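Local coordinates for protein threonine phosphate decarboxylase-like enzyme (Sulfurospirillum multivorans, PDB 6OUX) that catalyses the decarboxylation of L-serine O-phosphate to ethanolamine O-phosphate, a linker precursor in norcobamide biosynthesis, with pyridoxal phosphate as cofactor, at residues C48-P53 against E209-F214; I238-S241 against D245-I248; Q12-F17 against K338-I343. All coordinates share one frame; numbering follows the deposited sequence.

Contact 1. Residues C48-P53 against E209-F214; sequences CYLSNP and ESFIHF
L50 and N52 meet the rings of F211 and F214 inside this fold type I PLP enzyme, where the turn after strand 204-208 faces the loop leading into helix 53-68. E209 opens a type I turn, closed by the bond from I212 N to E209 O, while S210 uses its hydroxyl to tie the turn to D208 and S241. F211 brings the end of its ring up to the other loop, CG anti to its carbonyl carbon (chi1 -53°). There CD1 of L50 sits 3.7 Å from both CE1 and CZ of F211, oblique to the ring, the two side chains crossing at about a right angle; a branched leucine fills the space beside a ring that also meets F328 edge-to-face. This pair lies beside the substrate site, F211 about 4 Å from N181 and L50 about 4 Å from R369, between side chains. F214 follows in a short 3-10 segment and packs against Y302. N52 suits its place twice over: its amide bonds to A298 O through ND2 and, weakly, caps the helix N-terminus at Y54 N through OD1, while N52 CB packs 4.1 Å from F214 CE1 at the ring's edge.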
ATOM      1  N   CYS A  48     -13.242  -4.364  18.084  1.00 18.02           N
ATOM      2  CA  CYS A  48     -13.699  -3.619  16.935  1.00 20.94           C
ATOM      3  C   CYS A  48     -13.168  -4.138  15.625  1.00 24.97           C
ATOM      4  O   CYS A  48     -13.916  -4.280  14.661  1.00 27.23           O
ATOM      5  CB  CYS A  48     -13.240  -2.163  17.012  1.00 21.68           C
ATOM      6  SG  CYS A  48     -14.123  -1.164  18.186  1.00 23.83           S
ATOM      7  N   TYR A  49     -11.864  -4.375  15.557  1.00 24.62           N
ATOM      8  CA  TYR A  49     -11.286  -4.866  14.320  1.00 26.27           C
ATOM      9  C   TYR A  49     -11.410  -6.388  14.165  1.00 21.42           C
ATOM     10  O   TYR A  49     -11.430  -7.165  15.124  1.00 20.78           O
ATOM     11  CB  TYR A  49      -9.819  -4.425  14.134  1.00 32.22           C
ATOM     12  CG  TYR A  49      -8.918  -5.179  15.032  1.00 36.71           C
ATOM     13  CD1 TYR A  49      -8.871  -4.872  16.392  1.00 41.42           C
ATOM     14  CD2 TYR A  49      -8.138  -6.231  14.559  1.00 37.62           C
ATOM     15  CE1 TYR A  49      -8.067  -5.580  17.261  1.00 45.35           C
ATOM     16  CE2 TYR A  49      -7.343  -6.966  15.434  1.00 43.46           C
ATOM     17  CZ  TYR A  49      -7.314  -6.625  16.788  1.00 44.36           C
ATOM     18  OH  TYR A  49      -6.528  -7.283  17.705  1.00 48.55           O
ATOM     19  N   LEU A  50     -11.478  -6.788  12.916  1.00 20.37           N
ATOM     20  CA  LEU A  50     -11.831  -8.142  12.543  1.00 20.92           C
ATOM     21  C   LEU A  50     -10.549  -8.919  12.252  1.00 22.39           C
ATOM     22  O   LEU A  50      -9.689  -8.492  11.482  1.00 26.97           O
ATOM     23  CB  LEU A  50     -12.763  -8.117  11.404  1.00 17.39           C
ATOM     24  CG  LEU A  50     -13.925  -7.134  11.556  1.00 17.57           C
ATOM     25  CD1 LEU A  50     -14.709  -7.129  10.282  1.00 17.97           C
ATOM     26  CD2 LEU A  50     -14.839  -7.472  12.726  1.00 17.89           C
ATOM     27  N   SER A  51     -10.394 -10.019  12.944  1.00 20.26           N
ATOM     28  CA  SER A  51      -9.199 -10.802  12.850  1.00 20.21           C
ATOM     29  C   SER A  51      -9.577 -12.206  13.282  1.00 20.14           C
ATOM     30  O   SER A  51     -10.703 -12.446  13.683  1.00 24.27           O
ATOM     31  CB  SER A  51      -8.183 -10.243  13.828  1.00 22.89           C
ATOM     32  OG  SER A  51      -6.929 -10.728  13.454  1.00 28.23           O
ATOM     33  N   ASN A  52      -8.639 -13.133  13.201  1.00 16.49           N
ATOM     34  CA  ASN A  52      -8.728 -14.397  13.876  1.00 14.29           C
ATOM     35  C   ASN A  52      -7.457 -14.416  14.778  1.00 13.60           C
ATOM     36  O   ASN A  52      -6.360 -14.576  14.275  1.00 13.51           O
ATOM     37  CB  ASN A  52      -8.777 -15.571  12.857  1.00 12.58           C
ATOM     38  CG  ASN A  52      -8.637 -16.957  13.527  1.00 12.42           C
ATOM     39  OD1 ASN A  52      -8.366 -17.082  14.748  1.00 11.50           O
ATOM     40  ND2 ASN A  52      -8.759 -17.975  12.754  1.00 11.20           N
ATOM     41  N   PRO A  53      -7.620 -14.264  16.084  1.00 13.38           N
ATOM     42  CA  PRO A  53      -6.453 -14.195  16.947  1.00 14.10           C
ATOM     43  C   PRO A  53      -5.647 -15.503  16.980  1.00 13.84           C
ATOM     44  O   PRO A  53      -4.404 -15.454  17.139  1.00 14.83           O
ATOM     45  CB  PRO A  53      -7.018 -13.778  18.316  1.00 14.35           C
ATOM     46  CG  PRO A  53      -8.483 -14.088  18.259  1.00 14.93           C
ATOM     47  CD  PRO A  53      -8.898 -14.120  16.826  1.00 14.24           C
ATOM     48  N   GLU A 209     -15.741 -12.078  -0.723  1.00 11.60           N
ATOM     49  CA  GLU A 209     -15.816 -13.213   0.191  1.00 11.78           C
ATOM     50  C   GLU A 209     -14.801 -13.133   1.318  1.00 11.22           C
ATOM     51  O   GLU A 209     -14.295 -14.180   1.775  1.00 11.16           O
ATOM     52  CB  GLU A 209     -15.615 -14.528  -0.597  1.00 13.49           C
ATOM     53  CG  GLU A 209     -14.252 -14.628  -1.273  1.00 16.15           C
ATOM     54  CD  GLU A 209     -13.897 -16.041  -1.670  1.00 19.28           C
ATOM     55  OE1 GLU A 209     -14.815 -16.944  -1.593  1.00 21.26           O
ATOM     56  OE2 GLU A 209     -12.727 -16.231  -2.114  1.00 20.29           O
ATOM     57  N   SER A 210     -14.506 -11.944   1.752  1.00 10.72           N
ATOM     58  CA  SER A 210     -13.442 -11.716   2.759  1.00 12.67           C
ATOM     59  C   SER A 210     -13.663 -12.494   4.071  1.00 12.45           C
ATOM     60  O   SER A 210     -12.702 -12.804   4.811  1.00 11.96           O
ATOM     61  CB  SER A 210     -13.269 -10.205   3.054  1.00 13.68           C
ATOM     62  OG  SER A 210     -12.641  -9.497   1.980  1.00 13.71           O
ATOM     63  N   PHE A 211     -14.924 -12.743   4.407  1.00 11.88           N
ATOM     64  CA  PHE A 211     -15.258 -13.540   5.624  1.00 12.58           C
ATOM     65  C   PHE A 211     -15.617 -15.003   5.443  1.00 11.92           C
ATOM     66  O   PHE A 211     -16.118 -15.646   6.401  1.00 12.35           O
ATOM     67  CB  PHE A 211     -16.384 -12.787   6.384  1.00 13.01           C
ATOM     68  CG  PHE A 211     -16.017 -11.360   6.642  1.00 16.37           C
ATOM     69  CD1 PHE A 211     -14.978 -11.070   7.488  1.00 17.02           C
ATOM     70  CD2 PHE A 211     -16.610 -10.325   5.950  1.00 16.02           C
ATOM     71  CE1 PHE A 211     -14.583  -9.770   7.714  1.00 19.56           C
ATOM     72  CE2 PHE A 211     -16.183  -9.031   6.135  1.00 17.95           C
ATOM     73  CZ  PHE A 211     -15.188  -8.751   7.031  1.00 18.77           C
ATOM     74  N   ILE A 212     -15.429 -15.554   4.241  1.00 10.88           N
ATOM     75  CA  ILE A 212     -16.000 -16.854   3.914  1.00 11.93           C
ATOM     76  C   ILE A 212     -15.273 -18.013   4.649  1.00 11.79           C
ATOM     77  O   ILE A 212     -15.838 -19.066   4.859  1.00 11.13           O
ATOM     78  CB  ILE A 212     -16.028 -17.131   2.386  1.00 12.34           C
ATOM     79  CG1 ILE A 212     -17.075 -18.226   2.057  1.00 13.89           C
ATOM     80  CG2 ILE A 212     -14.645 -17.441   1.837  1.00 12.36           C
ATOM     81  CD1 ILE A 212     -17.394 -18.379   0.599  1.00 16.24           C
ATOM     82  N   HIS A 213     -14.064 -17.771   5.091  1.00 12.15           N
ATOM     83  CA  HIS A 213     -13.292 -18.779   5.876  1.00 13.18           C
ATOM     84  C   HIS A 213     -13.953 -19.064   7.247  1.00 12.05           C
ATOM     85  O   HIS A 213     -13.649 -20.053   7.876  1.00 12.06           O
ATOM     86  CB  HIS A 213     -11.864 -18.261   6.160  1.00 14.41           C
ATOM     87  CG  HIS A 213     -10.865 -18.569   5.117  1.00 16.48           C
ATOM     88  ND1 HIS A 213     -11.181 -18.803   3.788  1.00 18.16           N
ATOM     89  CD2 HIS A 213      -9.509 -18.598   5.196  1.00 16.29           C
ATOM     90  CE1 HIS A 213     -10.060 -18.978   3.110  1.00 16.49           C
ATOM     91  NE2 HIS A 213      -9.041 -18.882   3.944  1.00 19.22           N
ATOM     92  N   PHE A 214     -14.843 -18.199   7.713  1.00 11.10           N
ATOM     93  CA  PHE A 214     -15.594 -18.352   8.962  1.00 10.94           C
ATOM     94  C   PHE A 214     -16.920 -19.026   8.803  1.00 11.01           C
ATOM     95  O   PHE A 214     -17.497 -19.401   9.807  1.00 11.31           O
ATOM     96  CB  PHE A 214     -15.727 -17.000   9.685  1.00 12.52           C
ATOM     97  CG  PHE A 214     -14.414 -16.290   9.787  1.00 13.26           C
ATOM     98  CD1 PHE A 214     -13.370 -16.872  10.504  1.00 13.50           C
ATOM     99  CD2 PHE A 214     -14.164 -15.150   9.079  1.00 14.48           C
ATOM    100  CE1 PHE A 214     -12.133 -16.268  10.542  1.00 14.98           C
ATOM    101  CE2 PHE A 214     -12.917 -14.524   9.128  1.00 14.68           C
ATOM    102  CZ  PHE A 214     -11.902 -15.105   9.839  1.00 15.53           C
TER

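Contact 2. Residues I238-S241 against D245-I248; sequences IVKS and DFGI
The ammonium of K240 and the carboxylate of D245 form a buried salt bridge, with K240 NZ only 2.6 Å from D245 OD2. The nitrogen takes the syn lone pair of OD2, which faces OD1. K240 runs extended from the strand until its last torsion, where chi4 of -61° bends the chain and turns NZ back to S241 O. That second bond is longer, 3.3 Å from K240 NZ to S241 O, and its C=O...donor angle is 169°. A lysine fits because its flexible arm lets one ammonium serve a carboxylate and a backbone carbonyl at once. The other oxygen of D245 looks to its own chain: F246 N donates to D245 OD1 at 2.7 Å, arriving on the anti side and 33° out of the carboxylate plane. Both oxygens thus have a donor, which holds the group's rotation. With an alanine here, K240 would probably keep a buried ammonium with no carboxylate mate, and F246 N would lose its OD1 acceptor.

Farther out, the F246 ring, whose CE2 lies 4.3 Å from K240 NZ, stacks on F286 and also meets the ring of Y295. E209 packs against K240 from the neighbouring turn. S241 OG accepts from S243 N and K244 N, shaping the bend between the two segments. The arrangement joins a strand of the large-domain sheet to the loop that follows it, where relatives in the fold type I family carry the lysine that binds PLP, a role K244 would probably take here.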
ATOM      1  N   ILE A 238     -14.224 -12.156  -8.031  1.00 11.53           N
ATOM      2  CA  ILE A 238     -14.092 -12.493  -6.619  1.00 12.42           C
ATOM      3  C   ILE A 238     -13.096 -11.559  -5.983  1.00 12.86           C
ATOM      4  O   ILE A 238     -11.994 -11.329  -6.509  1.00 12.22           O
ATOM      5  CB  ILE A 238     -13.617 -13.961  -6.417  1.00 12.83           C
ATOM      6  CG1 ILE A 238     -14.578 -14.950  -7.074  1.00 12.94           C
ATOM      7  CG2 ILE A 238     -13.428 -14.287  -4.936  1.00 12.74           C
ATOM      8  CD1 ILE A 238     -16.006 -14.930  -6.528  1.00 12.73           C
ATOM      9  N   VAL A 239     -13.449 -11.012  -4.822  1.00 13.70           N
ATOM     10  CA  VAL A 239     -12.492 -10.211  -4.089  1.00 14.19           C
ATOM     11  C   VAL A 239     -12.383 -10.743  -2.661  1.00 13.77           C
ATOM     12  O   VAL A 239     -13.399 -11.116  -2.073  1.00 12.59           O
ATOM     13  CB  VAL A 239     -12.961  -8.717  -4.024  1.00 15.46           C
ATOM     14  CG1 VAL A 239     -11.948  -7.918  -3.285  1.00 17.10           C
ATOM     15  CG2 VAL A 239     -13.134  -8.103  -5.378  1.00 15.27           C
ATOM     16  N   LYS A 240     -11.178 -10.728  -2.089  1.00 14.09           N
ATOM     17  CA  LYS A 240     -10.956 -11.351  -0.758  1.00 15.03           C
ATOM     18  C   LYS A 240      -9.765 -10.709  -0.058  1.00 16.88           C
ATOM     19  O   LYS A 240      -8.674 -10.629  -0.610  1.00 14.74           O
ATOM     20  CB  LYS A 240     -10.771 -12.875  -0.884  1.00 15.39           C
ATOM     21  CG  LYS A 240     -10.568 -13.552   0.441  1.00 18.67           C
ATOM     22  CD  LYS A 240     -10.847 -15.046   0.457  1.00 19.89           C
ATOM     23  CE  LYS A 240     -10.741 -15.565   1.873  1.00 20.09           C
ATOM     24  NZ  LYS A 240      -9.350 -15.321   2.344  1.00 21.94           N
ATOM     25  N   SER A 241     -10.003 -10.269   1.174  1.00 17.10           N
ATOM     26  CA  SER A 241      -8.972  -9.839   2.053  1.00 19.44           C
ATOM     27  C   SER A 241      -8.103 -11.032   2.392  1.00 20.47           C
ATOM     28  O   SER A 241      -8.574 -12.153   2.471  1.00 20.77           O
ATOM     29  CB  SER A 241      -9.567  -9.194   3.289  1.00 20.63           C
ATOM     30  OG  SER A 241      -8.542  -8.994   4.250  1.00 22.48           O
ATOM     31  N   ASP A 245      -8.561 -12.816   7.957  1.00 41.99           N
ATOM     32  CA  ASP A 245      -8.617 -14.246   8.293  1.00 35.93           C
ATOM     33  C   ASP A 245      -7.218 -14.773   8.627  1.00 39.88           C
ATOM     34  O   ASP A 245      -6.984 -15.239   9.746  1.00 33.90           O
ATOM     35  CB  ASP A 245      -9.392 -15.068   7.229  1.00 37.24           C
ATOM     36  CG  ASP A 245      -8.848 -14.924   5.797  1.00 35.30           C
ATOM     37  OD1 ASP A 245      -7.823 -14.262   5.545  1.00 35.67           O
ATOM     38  OD2 ASP A 245      -9.473 -15.490   4.892  1.00 34.13           O
ATOM     39  N   PHE A 246      -6.269 -14.676   7.691  1.00 45.70           N
ATOM     40  CA  PHE A 246      -4.859 -15.024   8.009  1.00 52.49           C
ATOM     41  C   PHE A 246      -4.283 -14.019   9.023  1.00 57.16           C
ATOM     42  O   PHE A 246      -3.183 -14.226   9.517  1.00 50.40           O
ATOM     43  CB  PHE A 246      -3.970 -15.114   6.766  1.00 51.70           C
ATOM     44  CG  PHE A 246      -4.395 -16.180   5.776  1.00 54.67           C
ATOM     45  CD1 PHE A 246      -4.015 -17.516   5.951  1.00 54.31           C
ATOM     46  CD2 PHE A 246      -5.165 -15.857   4.651  1.00 50.03           C
ATOM     47  CE1 PHE A 246      -4.402 -18.492   5.033  1.00 50.94           C
ATOM     48  CE2 PHE A 246      -5.538 -16.827   3.736  1.00 49.49           C
ATOM     49  CZ  PHE A 246      -5.160 -18.146   3.924  1.00 50.13           C
ATOM     50  N   GLY A 247      -5.042 -12.937   9.289  1.00 59.78           N
ATOM     51  CA  GLY A 247      -4.998 -12.198  10.552  1.00 55.58           C
ATOM     52  C   GLY A 247      -3.647 -11.616  10.768  1.00 56.01           C
ATOM     53  O   GLY A 247      -2.758 -12.329  11.210  1.00 68.64           O
ATOM     54  N   ILE A 248      -3.495 -10.327  10.499  1.00 54.07           N
ATOM     55  CA  ILE A 248      -2.178  -9.696  10.424  1.00 48.91           C
ATOM     56  C   ILE A 248      -2.403  -8.228  10.150  1.00 46.90           C
ATOM     57  O   ILE A 248      -2.301  -7.779   9.014  1.00 38.67           O
ATOM     58  CB  ILE A 248      -1.299 -10.321   9.310  1.00 40.11           C
ATOM     59  CG1 ILE A 248      -0.849 -11.716   9.710  1.00 39.78           C
ATOM     60  CG2 ILE A 248      -0.030  -9.511   9.095  1.00 39.88           C
ATOM     61  CD1 ILE A 248      -0.314 -12.505   8.536  1.00 41.94           C
TER

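Contact 3. Residues Q12-F17 against K338-I343; sequences QFTKAF and KASFVI
F17 and T14 of helix 11-19, near the N-terminus, rest on I343 and S340 of helix 339-350, joining that helix to the small C-terminal domain of this fold type I PLP enzyme. The two main apolar side chains, F17 and I343, cross at about a right angle. The phenylalanine reaches out with CG anti to its backbone N (chi1 172°), which carries the far end of the ring to the partner helix. There F17 CZ comes to 3.8 Å from I343 CG2, the methyl standing obliquely to the ring. A large flat ring suits this helix because it is long enough to reach the methyl of I343, and the beta-branched isoleucine has groups enough to meet it while also packing on V354 and T356 of strand 352-356. I343 therefore lies between helix 11-19 and strand 352-356. F17 gains further cover from L347 and P29.

One turn back along each helix the side chains are small, and the backbones come close: the CA atoms of T14 and S340 are 6.8 Å apart. A serine is short enough for this approach. T14 divides its two branches by character. OG1 lies anti to the carbonyl carbon (chi1 -55°), where it bonds to N10 O in the preceding residues and also to S344 OG of the partner helix, so the hydroxyl adds a polar tie beside the apolar contact. F13 extends the same interface, stacking on F38 and touching S344, L347 and V348. The methyl branch of T14 makes the direct touch on helix 339-350, with CG2 4.0 Å from S340 CB.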
ATOM      1  N   GLN A  12     -20.531  12.096  31.444  1.00 23.50           N
ATOM      2  CA  GLN A  12     -19.407  13.022  31.161  1.00 24.06           C
ATOM      3  C   GLN A  12     -18.469  12.368  30.161  1.00 24.44           C
ATOM      4  O   GLN A  12     -18.165  12.910  29.100  1.00 26.15           O
ATOM      5  CB  GLN A  12     -18.672  13.427  32.449  1.00 23.24           C
ATOM      6  CG  GLN A  12     -17.629  14.526  32.180  1.00 25.99           C
ATOM      7  CD  GLN A  12     -16.889  15.024  33.433  1.00 24.67           C
ATOM      8  OE1 GLN A  12     -17.035  14.516  34.553  1.00 23.46           O
ATOM      9  NE2 GLN A  12     -16.114  16.053  33.234  1.00 23.67           N
ATOM     10  N   PHE A  13     -18.090  11.145  30.462  1.00 25.16           N
ATOM     11  CA  PHE A  13     -17.301  10.362  29.518  1.00 22.68           C
ATOM     12  C   PHE A  13     -17.997  10.203  28.156  1.00 23.05           C
ATOM     13  O   PHE A  13     -17.434  10.498  27.086  1.00 21.82           O
ATOM     14  CB  PHE A  13     -16.995   9.006  30.119  1.00 21.82           C
ATOM     15  CG  PHE A  13     -16.219   8.106  29.201  1.00 21.61           C
ATOM     16  CD1 PHE A  13     -16.884   7.293  28.231  1.00 21.62           C
ATOM     17  CD2 PHE A  13     -14.828   8.075  29.256  1.00 23.36           C
ATOM     18  CE1 PHE A  13     -16.170   6.490  27.388  1.00 21.16           C
ATOM     19  CE2 PHE A  13     -14.128   7.251  28.396  1.00 22.21           C
ATOM     20  CZ  PHE A  13     -14.795   6.451  27.484  1.00 21.66           C
ATOM     21  N   THR A  14     -19.240   9.739  28.178  1.00 25.48           N
ATOM     22  CA  THR A  14     -19.992   9.566  26.905  1.00 21.32           C
ATOM     23  C   THR A  14     -20.037  10.799  26.058  1.00 21.41           C
ATOM     24  O   THR A  14     -19.848  10.746  24.812  1.00 22.17           O
ATOM     25  CB  THR A  14     -21.423   9.157  27.183  1.00 22.14           C
ATOM     26  OG1 THR A  14     -21.430   7.996  27.998  1.00 22.23           O
ATOM     27  CG2 THR A  14     -22.198   8.939  25.876  1.00 22.51           C
ATOM     28  N   LYS A  15     -20.300  11.945  26.692  1.00 23.09           N
ATOM     29  CA  LYS A  15     -20.350  13.181  25.913  1.00 22.97           C
ATOM     30  C   LYS A  15     -19.022  13.527  25.291  1.00 23.06           C
ATOM     31  O   LYS A  15     -18.976  13.902  24.100  1.00 24.10           O
ATOM     32  CB  LYS A  15     -20.882  14.373  26.748  1.00 24.95           C
ATOM     33  CG  LYS A  15     -22.392  14.295  26.939  1.00 24.66           C
ATOM     34  CD  LYS A  15     -22.891  15.621  27.468  1.00 26.95           C
ATOM     35  CE  LYS A  15     -24.295  15.522  28.053  1.00 25.87           C
ATOM     36  NZ  LYS A  15     -24.903  16.862  27.868  1.00 28.01           N
ATOM     37  N   ALA A  16     -17.932  13.435  26.072  1.00 24.28           N
ATOM     38  CA  ALA A  16     -16.589  13.728  25.533  1.00 22.20           C
ATOM     39  C   ALA A  16     -16.260  12.725  24.423  1.00 25.68           C
ATOM     40  O   ALA A  16     -15.727  13.073  23.359  1.00 27.93           O
ATOM     41  CB  ALA A  16     -15.561  13.624  26.651  1.00 22.11           C
ATOM     42  N   PHE A  17     -16.599  11.466  24.669  1.00 26.12           N
ATOM     43  CA  PHE A  17     -16.314  10.383  23.692  1.00 28.91           C
ATOM     44  C   PHE A  17     -16.964  10.668  22.286  1.00 32.57           C
ATOM     45  O   PHE A  17     -16.290  10.651  21.243  1.00 29.87           O
ATOM     46  CB  PHE A  17     -16.732   9.061  24.364  1.00 26.35           C
ATOM     47  CG  PHE A  17     -16.708   7.852  23.472  1.00 25.89           C
ATOM     48  CD1 PHE A  17     -15.555   7.084  23.346  1.00 21.74           C
ATOM     49  CD2 PHE A  17     -17.858   7.442  22.799  1.00 25.66           C
ATOM     50  CE1 PHE A  17     -15.565   5.950  22.560  1.00 22.88           C
ATOM     51  CE2 PHE A  17     -17.849   6.292  21.998  1.00 24.24           C
ATOM     52  CZ  PHE A  17     -16.691   5.578  21.876  1.00 20.96           C
ATOM     53  N   LYS A 338     -29.255   2.909  24.747  1.00 18.98           N
ATOM     54  CA  LYS A 338     -28.488   3.413  23.618  1.00 18.16           C
ATOM     55  C   LYS A 338     -27.209   2.601  23.478  1.00 17.67           C
ATOM     56  O   LYS A 338     -26.645   2.182  24.470  1.00 16.88           O
ATOM     57  CB  LYS A 338     -28.041   4.875  23.823  1.00 19.33           C
ATOM     58  CG  LYS A 338     -29.130   5.945  23.783  1.00 19.90           C
ATOM     59  CD  LYS A 338     -29.803   6.061  22.443  1.00 21.72           C
ATOM     60  CE  LYS A 338     -30.925   7.082  22.571  1.00 23.17           C
ATOM     61  NZ  LYS A 338     -31.457   7.536  21.283  1.00 25.29           N
ATOM     62  N   ALA A 339     -26.753   2.394  22.251  1.00 15.67           N
ATOM     63  CA  ALA A 339     -25.433   1.799  22.012  1.00 16.66           C
ATOM     64  C   ALA A 339     -24.353   2.584  22.769  1.00 16.43           C
ATOM     65  O   ALA A 339     -23.433   1.979  23.322  1.00 17.25           O
ATOM     66  CB  ALA A 339     -25.110   1.743  20.530  1.00 15.55           C
ATOM     67  N   SER A 340     -24.451   3.900  22.776  1.00 14.84           N
ATOM     68  CA  SER A 340     -23.441   4.799  23.480  1.00 17.52           C
ATOM     69  C   SER A 340     -23.282   4.493  24.986  1.00 16.35           C
ATOM     70  O   SER A 340     -22.172   4.435  25.507  1.00 17.43           O
ATOM     71  CB  SER A 340     -23.777   6.318  23.268  1.00 17.95           C
ATOM     72  OG  SER A 340     -25.113   6.614  23.748  1.00 16.66           O
ATOM     73  N   PHE A 341     -24.392   4.214  25.647  1.00 18.07           N
ATOM     74  CA  PHE A 341     -24.406   3.789  27.028  1.00 18.16           C
ATOM     75  C   PHE A 341     -23.617   2.508  27.217  1.00 17.99           C
ATOM     76  O   PHE A 341     -22.806   2.438  28.102  1.00 19.06           O
ATOM     77  CB  PHE A 341     -25.828   3.547  27.506  1.00 20.30           C
ATOM     78  CG  PHE A 341     -25.905   2.871  28.839  1.00 21.22           C
ATOM     79  CD1 PHE A 341     -25.616   3.572  30.026  1.00 22.87           C
ATOM     80  CD2 PHE A 341     -26.267   1.539  28.927  1.00 21.30           C
ATOM     81  CE1 PHE A 341     -25.649   2.910  31.242  1.00 23.00           C
ATOM     82  CE2 PHE A 341     -26.301   0.887  30.145  1.00 21.82           C
ATOM     83  CZ  PHE A 341     -25.988   1.559  31.289  1.00 21.70           C
ATOM     84  N   VAL A 342     -23.857   1.530  26.358  1.00 17.25           N
ATOM     85  CA  VAL A 342     -23.210   0.235  26.428  1.00 16.55           C
ATOM     86  C   VAL A 342     -21.749   0.355  26.091  1.00 17.38           C
ATOM     87  O   VAL A 342     -20.908  -0.170  26.813  1.00 17.28           O
ATOM     88  CB  VAL A 342     -23.934  -0.838  25.596  1.00 15.24           C
ATOM     89  CG1 VAL A 342     -23.232  -2.188  25.660  1.00 14.87           C
ATOM     90  CG2 VAL A 342     -25.306  -0.994  26.133  1.00 16.46           C
ATOM     91  N   ILE A 343     -21.438   1.061  25.026  1.00 16.55           N
ATOM     92  CA  ILE A 343     -20.034   1.281  24.618  1.00 16.13           C
ATOM     93  C   ILE A 343     -19.162   1.991  25.668  1.00 17.79           C
ATOM     94  O   ILE A 343     -18.037   1.568  25.949  1.00 15.56           O
ATOM     95  CB  ILE A 343     -19.978   1.943  23.254  1.00 16.04           C
ATOM     96  CG1 ILE A 343     -20.547   0.987  22.217  1.00 17.42           C
ATOM     97  CG2 ILE A 343     -18.563   2.400  22.866  1.00 16.44           C
ATOM     98  CD1 ILE A 343     -21.045   1.676  20.917  1.00 17.94           C
TER

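How the contacts relate
Contacts 1 and 2 are neighbours, their centres about 7 Å apart, and probable hydrogen bonds join them: E209 N lies 2.9 Å from V239 O, so that, together with the S210 hydroxyl, the turn of contact 1 is stitched to the strand of contact 2. Contact 1 is the nearer to the substrate-binding residues; in contact 2 the S241 side chain is about 11 Å from that of N181. Contact 3 stands apart at the periphery, its centre about 27 Å from that of contact 1 and about 32 Å from that of contact 2. Even so, I343 brings it within about 7 Å of the substrate-binding R355, side chain to side chain, through the small domain.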